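Local coordinates for protein CG1507-PB, isoform B (Drosophila melanogaster, PDB 5FGO) that probably binds purine-rich DNA and RNA as Pur-alpha, a PUR-family protein represented here by its third repeat, which forms a dimer, at residues I31-N35 against R36-M40; T54-E57 against K58-I61; R64-F67 against N68-E72. All coordinates share one frame; numbering follows the deposited sequence.

Interaction 1: I31-N35 against R36-M40; sequences IGQNN and RGVYM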
ATOM      1  N   ILE B  31     -10.638  -4.105  -4.714  1.00  1.17           N
ATOM      2  CA  ILE B  31     -10.140  -4.710  -5.924  1.00  1.64           C
ATOM      3  C   ILE B  31     -10.981  -4.338  -7.153  1.00  3.57           C
ATOM      4  O   ILE B  31     -12.189  -4.196  -7.070  1.00  5.68           O
ATOM      5  CB  ILE B  31     -10.092  -6.244  -5.767  1.00  3.45           C
ATOM      6  CG1 ILE B  31      -9.407  -6.612  -4.452  1.00  2.40           C
ATOM      7  CG2 ILE B  31      -9.457  -6.925  -6.970  1.00  1.57           C
ATOM      8  CD1 ILE B  31      -8.011  -6.148  -4.354  1.00  1.88           C
ATOM      9  N   GLY B  32     -10.324  -4.055  -8.271  1.00  5.61           N
ATOM     10  CA  GLY B  32     -11.033  -3.797  -9.513  1.00  7.28           C
ATOM     11  C   GLY B  32     -10.290  -4.385 -10.700  1.00  9.19           C
ATOM     12  O   GLY B  32      -9.165  -4.888 -10.552  1.00  5.08           O
ATOM     13  N   GLN B  33     -10.913  -4.352 -11.875  1.00 11.25           N
ATOM     14  CA  GLN B  33     -10.230  -4.857 -13.057  1.00 12.13           C
ATOM     15  C   GLN B  33     -10.701  -4.151 -14.334  1.00  9.56           C
ATOM     16  O   GLN B  33     -11.886  -3.881 -14.507  1.00 18.34           O
ATOM     17  CB  GLN B  33     -10.400  -6.379 -13.213  1.00  9.12           C
ATOM     18  CG  GLN B  33     -11.745  -6.845 -13.709  1.00 11.24           C
ATOM     19  CD  GLN B  33     -11.759  -8.323 -14.047  1.00 21.79           C
ATOM     20  OE1 GLN B  33     -10.843  -9.061 -13.688  1.00 34.55           O
ATOM     21  NE2 GLN B  33     -12.780  -8.753 -14.781  1.00 36.07           N
ATOM     22  N   ASN B  34      -9.759  -3.810 -15.200  1.00  9.98           N
ATOM     23  CA  ASN B  34     -10.080  -3.323 -16.542  1.00 13.78           C
ATOM     24  C   ASN B  34      -9.323  -4.146 -17.593  1.00 14.19           C
ATOM     25  O   ASN B  34      -8.788  -5.216 -17.275  1.00 14.63           O
ATOM     26  CB  ASN B  34      -9.803  -1.829 -16.657  1.00 11.89           C
ATOM     27  CG  ASN B  34      -8.419  -1.474 -16.264  1.00 13.86           C
ATOM     28  OD1 ASN B  34      -7.457  -2.030 -16.789  1.00 29.07           O
ATOM     29  ND2 ASN B  34      -8.295  -0.596 -15.277  1.00  4.86           N
ATOM     30  N   ASN B  35      -9.275  -3.662 -18.829  1.00 16.59           N
ATOM     31  CA  ASN B  35      -8.586  -4.397 -19.890  1.00 21.36           C
ATOM     32  C   ASN B  35      -7.109  -4.705 -19.608  1.00 20.96           C
ATOM     33  O   ASN B  35      -6.626  -5.780 -19.968  1.00 19.52           O
ATOM     34  CB  ASN B  35      -8.719  -3.651 -21.228  1.00 12.28           C
ATOM     35  CG  ASN B  35     -10.159  -3.609 -21.727  1.00 22.76           C
ATOM     36  OD1 ASN B  35     -10.989  -4.411 -21.311  1.00 23.70           O
ATOM     37  ND2 ASN B  35     -10.450  -2.695 -22.639  1.00 28.04           N
ATOM     38  N   ARG B  36      -6.379  -3.801 -18.970  1.00 17.52           N
ATOM     39  CA  ARG B  36      -5.012  -4.153 -18.647  1.00 20.48           C
ATOM     40  C   ARG B  36      -4.965  -5.074 -17.428  1.00 20.16           C
ATOM     41  O   ARG B  36      -3.962  -5.739 -17.200  1.00 19.42           O
ATOM     42  CB  ARG B  36      -4.115  -2.932 -18.463  1.00 33.55           C
ATOM     43  CG  ARG B  36      -3.828  -2.196 -19.763  1.00 32.56           C
ATOM     44  CD  ARG B  36      -2.920  -1.023 -19.511  1.00 44.08           C
ATOM     45  NE  ARG B  36      -3.542  -0.058 -18.623  1.00 59.69           N
ATOM     46  CZ  ARG B  36      -2.922   1.004 -18.124  1.00 53.39           C
ATOM     47  NH1 ARG B  36      -1.644   1.247 -18.418  1.00 47.78           N
ATOM     48  NH2 ARG B  36      -3.587   1.815 -17.313  1.00 53.12           N
ATOM     49  N   GLY B  37      -6.017  -5.104 -16.619  1.00 18.15           N
ATOM     50  CA  GLY B  37      -6.054  -6.131 -15.593  1.00 13.54           C
ATOM     51  C   GLY B  37      -6.585  -5.806 -14.223  1.00  8.44           C
ATOM     52  O   GLY B  37      -7.291  -4.819 -14.015  1.00  8.39           O
ATOM     53  N   VAL B  38      -6.206  -6.660 -13.282  1.00  7.64           N
ATOM     54  CA  VAL B  38      -6.647  -6.567 -11.897  1.00  7.21           C
ATOM     55  C   VAL B  38      -5.723  -5.674 -11.054  1.00  5.98           C
ATOM     56  O   VAL B  38      -4.499  -5.776 -11.123  1.00  5.02           O
ATOM     57  CB  VAL B  38      -6.700  -7.987 -11.282  1.00  4.76           C
ATOM     58  CG1 VAL B  38      -6.978  -7.946  -9.795  1.00  5.65           C
ATOM     59  CG2 VAL B  38      -7.731  -8.822 -11.998  1.00  4.02           C
ATOM     60  N   TYR B  39      -6.310  -4.840 -10.207  1.00  4.67           N
ATOM     61  CA  TYR B  39      -5.513  -3.946  -9.387  1.00  3.19           C
ATOM     62  C   TYR B  39      -6.077  -3.807  -7.966  1.00  4.64           C
ATOM     63  O   TYR B  39      -7.249  -4.130  -7.708  1.00  1.56           O
ATOM     64  CB  TYR B  39      -5.422  -2.571 -10.055  1.00  3.50           C
ATOM     65  CG  TYR B  39      -6.770  -1.892 -10.242  1.00  3.94           C
ATOM     66  CD1 TYR B  39      -7.370  -1.183  -9.208  1.00  3.83           C
ATOM     67  CD2 TYR B  39      -7.460  -1.999 -11.444  1.00  6.98           C
ATOM     68  CE1 TYR B  39      -8.612  -0.575  -9.385  1.00  9.05           C
ATOM     69  CE2 TYR B  39      -8.691  -1.408 -11.627  1.00  8.22           C
ATOM     70  CZ  TYR B  39      -9.261  -0.690 -10.603  1.00 12.78           C
ATOM     71  OH  TYR B  39     -10.489  -0.103 -10.805  1.00 19.75           O
HETATM   72  N   MSE B  40      -5.224  -3.320  -7.063  1.00  2.98           N
HETATM   73  CA  MSE B  40      -5.607  -2.994  -5.699  1.00  2.10           C
HETATM   74  C   MSE B  40      -5.506  -1.480  -5.465  1.00  5.35           C
HETATM   75  O   MSE B  40      -4.443  -0.886  -5.621  1.00  3.82           O
HETATM   76  CB  MSE B  40      -4.722  -3.732  -4.688  1.00  1.98           C
HETATM   77  CG  MSE B  40      -5.199  -3.584  -3.254  1.00  1.22           C
HETATM   78 SE   MSE B  40      -3.897  -4.076  -1.916  1.00  1.10          SE
HETATM   79  CE  MSE B  40      -3.648  -5.880  -2.539  1.00  1.26           C
TER

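Interaction 2: T54-E57 against K58-I61; sequences TIPE and KCWI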
ATOM      1  N   THR B  54      -2.794   2.915  -6.750  1.00  1.73           N
ATOM      2  CA  THR B  54      -3.293   1.801  -7.516  1.00  2.82           C
ATOM      3  C   THR B  54      -2.149   0.867  -7.917  1.00  4.53           C
ATOM      4  O   THR B  54      -1.200   1.256  -8.598  1.00  4.91           O
ATOM      5  CB  THR B  54      -4.070   2.299  -8.736  1.00  1.64           C
ATOM      6  OG1 THR B  54      -5.355   2.725  -8.291  1.00  0.76           O
ATOM      7  CG2 THR B  54      -4.311   1.188  -9.716  1.00  7.81           C
ATOM      8  N   ILE B  55      -2.272  -0.381  -7.480  1.00  4.87           N
ATOM      9  CA  ILE B  55      -1.231  -1.376  -7.637  1.00  2.72           C
ATOM     10  C   ILE B  55      -1.765  -2.466  -8.512  1.00  2.73           C
ATOM     11  O   ILE B  55      -2.760  -3.089  -8.159  1.00  2.63           O
ATOM     12  CB  ILE B  55      -0.811  -1.987  -6.304  1.00  1.32           C
ATOM     13  CG1 ILE B  55      -0.504  -0.901  -5.287  1.00  2.20           C
ATOM     14  CG2 ILE B  55       0.381  -2.881  -6.481  1.00  1.45           C
ATOM     15  CD1 ILE B  55      -0.476  -1.393  -3.878  1.00  1.73           C
ATOM     16  N   PRO B  56      -1.127  -2.687  -9.666  1.00  3.14           N
ATOM     17  CA  PRO B  56      -1.516  -3.768 -10.583  1.00  3.89           C
ATOM     18  C   PRO B  56      -1.173  -5.094  -9.942  1.00  2.99           C
ATOM     19  O   PRO B  56      -0.170  -5.135  -9.220  1.00  2.21           O
ATOM     20  CB  PRO B  56      -0.647  -3.537 -11.824  1.00  4.78           C
ATOM     21  CG  PRO B  56       0.118  -2.267 -11.563  1.00  3.87           C
ATOM     22  CD  PRO B  56       0.097  -2.003 -10.100  1.00  2.33           C
ATOM     23  N   GLU B  57      -1.969  -6.134 -10.198  1.00  3.51           N
ATOM     24  CA  GLU B  57      -1.750  -7.452  -9.606  1.00  2.84           C
ATOM     25  C   GLU B  57      -0.343  -7.994  -9.838  1.00  2.34           C
ATOM     26  O   GLU B  57       0.258  -8.525  -8.919  1.00  3.45           O
ATOM     27  CB  GLU B  57      -2.760  -8.480 -10.126  1.00  7.27           C
ATOM     28  CG  GLU B  57      -2.771  -9.757  -9.263  1.00 11.69           C
ATOM     29  CD  GLU B  57      -3.621 -10.906  -9.814  1.00 16.06           C
ATOM     30  OE1 GLU B  57      -4.257 -10.761 -10.884  1.00 12.29           O
ATOM     31  OE2 GLU B  57      -3.646 -11.970  -9.156  1.00 19.70           O
ATOM     32  N   LYS B  58       0.226  -7.788 -11.021  1.00  2.72           N
ATOM     33  CA  LYS B  58       1.515  -8.403 -11.359  1.00  2.16           C
ATOM     34  C   LYS B  58       2.653  -8.003 -10.423  1.00  4.11           C
ATOM     35  O   LYS B  58       3.777  -8.488 -10.567  1.00  5.40           O
ATOM     36  CB  LYS B  58       1.917  -8.068 -12.790  1.00  2.13           C
ATOM     37  CG  LYS B  58       2.255  -6.616 -13.001  1.00  5.88           C
ATOM     38  CD  LYS B  58       2.705  -6.320 -14.407  1.00  1.98           C
ATOM     39  CE  LYS B  58       1.522  -6.253 -15.335  1.00  4.27           C
ATOM     40  NZ  LYS B  58       1.870  -5.698 -16.691  1.00  3.59           N
ATOM     41  N   CYS B  59       2.386  -7.133  -9.456  1.00  3.15           N
ATOM     42  CA  CYS B  59       3.444  -6.784  -8.521  1.00  4.05           C
ATOM     43  C   CYS B  59       3.016  -6.834  -7.058  1.00  1.71           C
ATOM     44  O   CYS B  59       3.728  -6.349  -6.179  1.00  2.40           O
ATOM     45  CB  CYS B  59       4.035  -5.415  -8.893  1.00 14.59           C
ATOM     46  SG  CYS B  59       2.965  -3.996  -8.618  1.00  9.94           S
ATOM     47  N   TRP B  60       1.893  -7.481  -6.782  1.00  2.42           N
ATOM     48  CA  TRP B  60       1.450  -7.654  -5.385  1.00  4.34           C
ATOM     49  C   TRP B  60       2.520  -8.374  -4.541  1.00  3.19           C
ATOM     50  O   TRP B  60       2.743  -8.008  -3.377  1.00  1.73           O
ATOM     51  CB  TRP B  60       0.111  -8.422  -5.297  1.00  2.47           C
ATOM     52  CG  TRP B  60      -1.051  -7.615  -5.819  1.00  3.95           C
ATOM     53  CD1 TRP B  60      -0.987  -6.373  -6.387  1.00  2.24           C
ATOM     54  CD2 TRP B  60      -2.446  -7.953  -5.760  1.00  2.76           C
ATOM     55  NE1 TRP B  60      -2.244  -5.947  -6.729  1.00  2.98           N
ATOM     56  CE2 TRP B  60      -3.157  -6.889  -6.346  1.00  2.85           C
ATOM     57  CE3 TRP B  60      -3.159  -9.054  -5.279  1.00  5.22           C
ATOM     58  CZ2 TRP B  60      -4.543  -6.893  -6.470  1.00  4.73           C
ATOM     59  CZ3 TRP B  60      -4.548  -9.059  -5.398  1.00  3.39           C
ATOM     60  CH2 TRP B  60      -5.223  -7.983  -5.988  1.00  4.07           C
ATOM     61  N   ILE B  61       3.170  -9.391  -5.116  1.00  1.96           N
ATOM     62  CA  ILE B  61       4.202 -10.122  -4.384  1.00  2.23           C
ATOM     63  C   ILE B  61       5.403  -9.240  -4.065  1.00  1.48           C
ATOM     64  O   ILE B  61       5.892  -9.225  -2.928  1.00  1.58           O
ATOM     65  CB  ILE B  61       4.671 -11.375  -5.140  1.00  5.30           C
ATOM     66  CG1 ILE B  61       3.588 -12.447  -5.098  1.00  1.40           C
ATOM     67  CG2 ILE B  61       5.904 -11.972  -4.460  1.00  2.27           C
ATOM     68  CD1 ILE B  61       3.381 -12.982  -3.697  1.00  3.03           C
TER

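Interaction 3: R64-F67 against N68-E72; sequences RDIF and NDYCE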
ATOM      1  N   ARG B  64       4.417  -7.132  -1.234  1.00  4.50           N
ATOM      2  CA  ARG B  64       4.308  -7.890  -0.012  1.00  3.09           C
ATOM      3  C   ARG B  64       5.708  -8.120   0.585  1.00  5.97           C
ATOM      4  O   ARG B  64       5.890  -8.047   1.809  1.00  4.66           O
ATOM      5  CB  ARG B  64       3.562  -9.197  -0.292  1.00  4.30           C
ATOM      6  CG  ARG B  64       2.920  -9.833   0.946  1.00  7.70           C
ATOM      7  CD  ARG B  64       3.810 -10.848   1.618  1.00  7.86           C
ATOM      8  NE  ARG B  64       3.993 -12.005   0.765  1.00  8.36           N
ATOM      9  CZ  ARG B  64       5.158 -12.345   0.237  1.00 13.26           C
ATOM     10  NH1 ARG B  64       6.238 -11.625   0.515  1.00  8.32           N
ATOM     11  NH2 ARG B  64       5.249 -13.411  -0.544  1.00 15.40           N
ATOM     12  N   ASP B  65       6.688  -8.395  -0.283  1.00  2.81           N
ATOM     13  CA  ASP B  65       8.065  -8.663   0.153  1.00  3.80           C
ATOM     14  C   ASP B  65       8.695  -7.414   0.760  1.00  4.45           C
ATOM     15  O   ASP B  65       9.369  -7.466   1.788  1.00  3.84           O
ATOM     16  CB  ASP B  65       8.923  -9.163  -1.014  1.00  4.25           C
ATOM     17  CG  ASP B  65       8.491 -10.525  -1.530  1.00  3.19           C
ATOM     18  OD1 ASP B  65       7.870 -11.291  -0.775  1.00  6.27           O
ATOM     19  OD2 ASP B  65       8.737 -10.820  -2.711  1.00  2.34           O
ATOM     20  N   ILE B  66       8.496  -6.282   0.107  1.00  5.22           N
ATOM     21  CA  ILE B  66       9.003  -5.043   0.655  1.00  4.22           C
ATOM     22  C   ILE B  66       8.423  -4.861   2.065  1.00  6.51           C
ATOM     23  O   ILE B  66       9.127  -4.491   3.020  1.00  5.33           O
ATOM     24  CB  ILE B  66       8.648  -3.863  -0.245  1.00  5.11           C
ATOM     25  CG1 ILE B  66       9.501  -3.931  -1.510  1.00  4.40           C
ATOM     26  CG2 ILE B  66       8.852  -2.543   0.485  1.00  6.80           C
ATOM     27  CD1 ILE B  66       9.099  -2.993  -2.566  1.00  1.52           C
ATOM     28  N   PHE B  67       7.144  -5.165   2.212  1.00  3.08           N
ATOM     29  CA  PHE B  67       6.538  -5.029   3.520  1.00  4.40           C
ATOM     30  C   PHE B  67       7.082  -5.938   4.608  1.00 10.31           C
ATOM     31  O   PHE B  67       7.282  -5.469   5.741  1.00  9.77           O
ATOM     32  CB  PHE B  67       5.034  -5.159   3.419  1.00  5.16           C
ATOM     33  CG  PHE B  67       4.372  -3.849   3.529  1.00  4.34           C
ATOM     34  CD1 PHE B  67       4.354  -2.986   2.445  1.00  4.12           C
ATOM     35  CD2 PHE B  67       3.902  -3.410   4.758  1.00  6.26           C
ATOM     36  CE1 PHE B  67       3.788  -1.736   2.553  1.00  9.73           C
ATOM     37  CE2 PHE B  67       3.333  -2.167   4.890  1.00  5.12           C
ATOM     38  CZ  PHE B  67       3.269  -1.330   3.779  1.00 11.15           C
ATOM     39  N   ASN B  68       7.311  -7.216   4.288  1.00  9.74           N
ATOM     40  CA  ASN B  68       7.888  -8.138   5.253  1.00  3.37           C
ATOM     41  C   ASN B  68       9.242  -7.579   5.696  1.00  8.96           C
ATOM     42  O   ASN B  68       9.585  -7.602   6.890  1.00  7.94           O
ATOM     43  CB  ASN B  68       8.074  -9.526   4.647  1.00  4.76           C
ATOM     44  CG  ASN B  68       6.755 -10.247   4.391  1.00  9.13           C
ATOM     45  OD1 ASN B  68       5.746  -9.979   5.043  1.00  9.92           O
ATOM     46  ND2 ASN B  68       6.765 -11.177   3.444  1.00  5.04           N
ATOM     47  N   ASP B  69       9.990  -7.050   4.724  1.00  4.32           N
ATOM     48  CA  ASP B  69      11.304  -6.480   4.989  1.00  4.71           C
ATOM     49  C   ASP B  69      11.237  -5.330   5.958  1.00  5.75           C
ATOM     50  O   ASP B  69      12.066  -5.229   6.863  1.00  6.11           O
ATOM     51  CB  ASP B  69      11.960  -6.019   3.684  1.00  4.79           C
ATOM     52  CG  ASP B  69      12.449  -7.173   2.832  1.00 16.43           C
ATOM     53  OD1 ASP B  69      12.640  -8.295   3.369  1.00 32.89           O
ATOM     54  OD2 ASP B  69      12.611  -6.973   1.612  1.00 11.67           O
ATOM     55  N   TYR B  70      10.248  -4.463   5.772  1.00  5.06           N
ATOM     56  CA  TYR B  70      10.068  -3.363   6.697  1.00  3.96           C
ATOM     57  C   TYR B  70       9.586  -3.873   8.056  1.00  6.77           C
ATOM     58  O   TYR B  70      10.067  -3.417   9.091  1.00  8.93           O
ATOM     59  CB  TYR B  70       9.108  -2.317   6.125  1.00  7.60           C
ATOM     60  CG  TYR B  70       9.803  -1.369   5.159  1.00  5.45           C
ATOM     61  CD1 TYR B  70      10.881  -0.610   5.574  1.00  4.71           C
ATOM     62  CD2 TYR B  70       9.363  -1.214   3.857  1.00  2.79           C
ATOM     63  CE1 TYR B  70      11.527   0.235   4.713  1.00  7.10           C
ATOM     64  CE2 TYR B  70       9.984  -0.356   3.001  1.00  4.00           C
ATOM     65  CZ  TYR B  70      11.075   0.369   3.432  1.00  8.95           C
ATOM     66  OH  TYR B  70      11.741   1.229   2.585  1.00 10.19           O
ATOM     67  N   CYS B  71       8.683  -4.855   8.059  1.00  6.84           N
ATOM     68  CA  CYS B  71       8.168  -5.408   9.325  1.00 11.06           C
ATOM     69  C   CYS B  71       9.160  -6.215  10.173  1.00 10.67           C
ATOM     70  O   CYS B  71       9.087  -6.190  11.411  1.00  7.38           O
ATOM     71  CB  CYS B  71       6.974  -6.328   9.043  1.00  5.46           C
ATOM     72  SG  CYS B  71       5.484  -5.529   8.445  1.00 10.63           S
ATOM     73  N   GLU B  72      10.125  -6.857   9.511  1.00 12.17           N
ATOM     74  CA  GLU B  72      11.133  -7.666  10.197  1.00 13.51           C
ATOM     75  C   GLU B  72      12.195  -6.800  10.821  1.00 19.26           C
ATOM     76  O   GLU B  72      12.833  -7.178  11.808  1.00 17.31           O
ATOM     77  CB  GLU B  72      11.786  -8.655   9.242  1.00 13.22           C
ATOM     78  CG  GLU B  72      10.851  -9.758   8.807  1.00 27.82           C
ATOM     79  CD  GLU B  72      11.570 -10.887   8.105  1.00 29.87           C
ATOM     80  OE1 GLU B  72      12.808 -10.798   7.943  1.00 40.94           O
ATOM     81  OE2 GLU B  72      10.884 -11.852   7.697  1.00 30.51           O
TER

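Interaction 1: I31-N35 against R36-M40
Tyr39 lays its ring against the backbone of Gly32 on the adjoining strand. Gly32 CA sits over the face in a CH-pi contact, 4.0 Å from the ring centroid, and Gly32 O lies over a face as well, 3.5 Å from Tyr39 CD2. The ring gets there because CG stands between the backbone N and the carbonyl carbon (chi1 61°), which folds it back across the hairpin; a side chain at Gly32 would run into the phenol oxygen. Replacing Tyr39 by a serine would probably uncover this glycine and open a gap beside the amide of Asn34. The two residues also form a hydrogen-bonded antiparallel pair, Gly32 N to Tyr39 O at 3.1 Å and Tyr39 N to Gly32 O at 2.9 Å. On the other face of the sheet, Ile31 reaches across with both branches: CG2 meets Val38 CG1 at 3.9 Å and CD1 meets Met40 CG, in a selenomethionine, at 4.0 Å. Ile31 and Met40 are backed by Trp60 of the helix and by Tyr70 of the second subunit. Arg36 takes part chiefly through the turn, its amide N making a weak bond to Asn34 OD1 (3.0 Å), as in an Asx turn. With Gly37 at backbone angles suited to glycine, strands 25-34 and 37-46 turn through Asn35 and Arg36 into a beta hairpin of the antiparallel sheet of a PUR repeat.

Interaction 2: T54-E57 against K58-I61
Trp60 and Glu57 form the dense side of this bend, the indole lying flat on the Glu57 backbone. Glu57 CA stands over the five-membered ring, 3.4 Å from its centroid, in a CH-pi contact, and Glu57 CG touches Trp60 CD2 at 4.0 Å. With CG beside its own backbone N (chi1 -69°), Trp60 swings back toward the strand, where NE1 donates to Ile55 O at 3.2 Å. That bond is nearly straight at the hydrogen (175°) and lies in the ring plane, although NE1 approaches from well above the Ile55 carbonyl plane. Gripped at the edge and covered on a face, the indole is held against rotation. A backbone bond from Trp60 N to Glu57 O (2.9 Å) closes a 3-10 turn leading into the helix. Ile55 CG2 packs beside the indole, 3.5 Å from Cys59 SG and 3.8 Å from Trp60 CD1, and Pro56 CD meets the same sulfur at 3.8 Å. The outer side is looser: Lys58 is exposed, touching the preceding residues chiefly near its backbone while its chain runs off toward a long, weak ion pair with Asp23 of the second subunit. Cys59, at the N-cap, precedes helix 60-72, a short turn after strand 49-56. Strand 37-46 flanks the bend, pairing its backbone with Ile55 and Glu57 and placing Met40 against Trp60.

Interaction 3: R64-F67 against N68-E72
Cys71 N donates to Phe67 O at 2.8 Å, the shortest of four successive i to i+4 helix bonds. Asn68 N to Arg64 O, Asp69 N to Asp65 O and Tyr70 N to Ile66 O complete the run, each at 3.0 Å. Among the side chains, Arg64 forms a salt bridge with Asp65, but its modelled length is too short to be trusted. Bent at chi2 (-93°) and again at chi3, the Arg64 chain curls toward Asn68 and brings its guanidinium to within 10° of parallel with the amide. Arg64 CD lies 3.5 Å from Asn68 ND2; the facing NH1 and ND2 are both donors, so no hydrogen bond joins them. Asp69 OD2 has its salt-bridge partner in Arg18 of the second subunit. Farther round the helix the contact turns apolar. Ile66 and Tyr70, one turn apart, run side by side in the same direction, with Ile66 CG2 3.5 Å from Tyr70 CE2. In the dimer Ile66 packs on Phe29 of the second subunit and Tyr70 on its Ile31, while the Phe67 ring meets Phe63 of that subunit. The helix is thus amphipathic: the main chain of 64-71 is tied by four successive i to i+4 bonds, its buried apolar residues face the partner subunit, and the Asp69 carboxylate is likely to add an ionic tie to that subunit.

In the fold
Interactions 1 and 2 touch, their centres 9 Å apart, where strands 37-46 and 49-56 pair: Met40 N to Ile55 O and Val38 O to Glu57 N, both 2.7 Å, are probable hydrogen bonds. Ile55 O thus probably serves both the sheet and the indole of Trp60, whose CZ2 also packs on Met40 CB at 3.6 Å. Interaction 3 continues the helix begun in interaction 2, about 15 Å away between centres. From interaction 1 it lies about 24 Å between centres, with nearest atoms about 8 Å apart. In the dimer the two meet between subunits instead, Tyr70 of one copy packing on Ile31 and Met40 of the other, linking helix to hairpin.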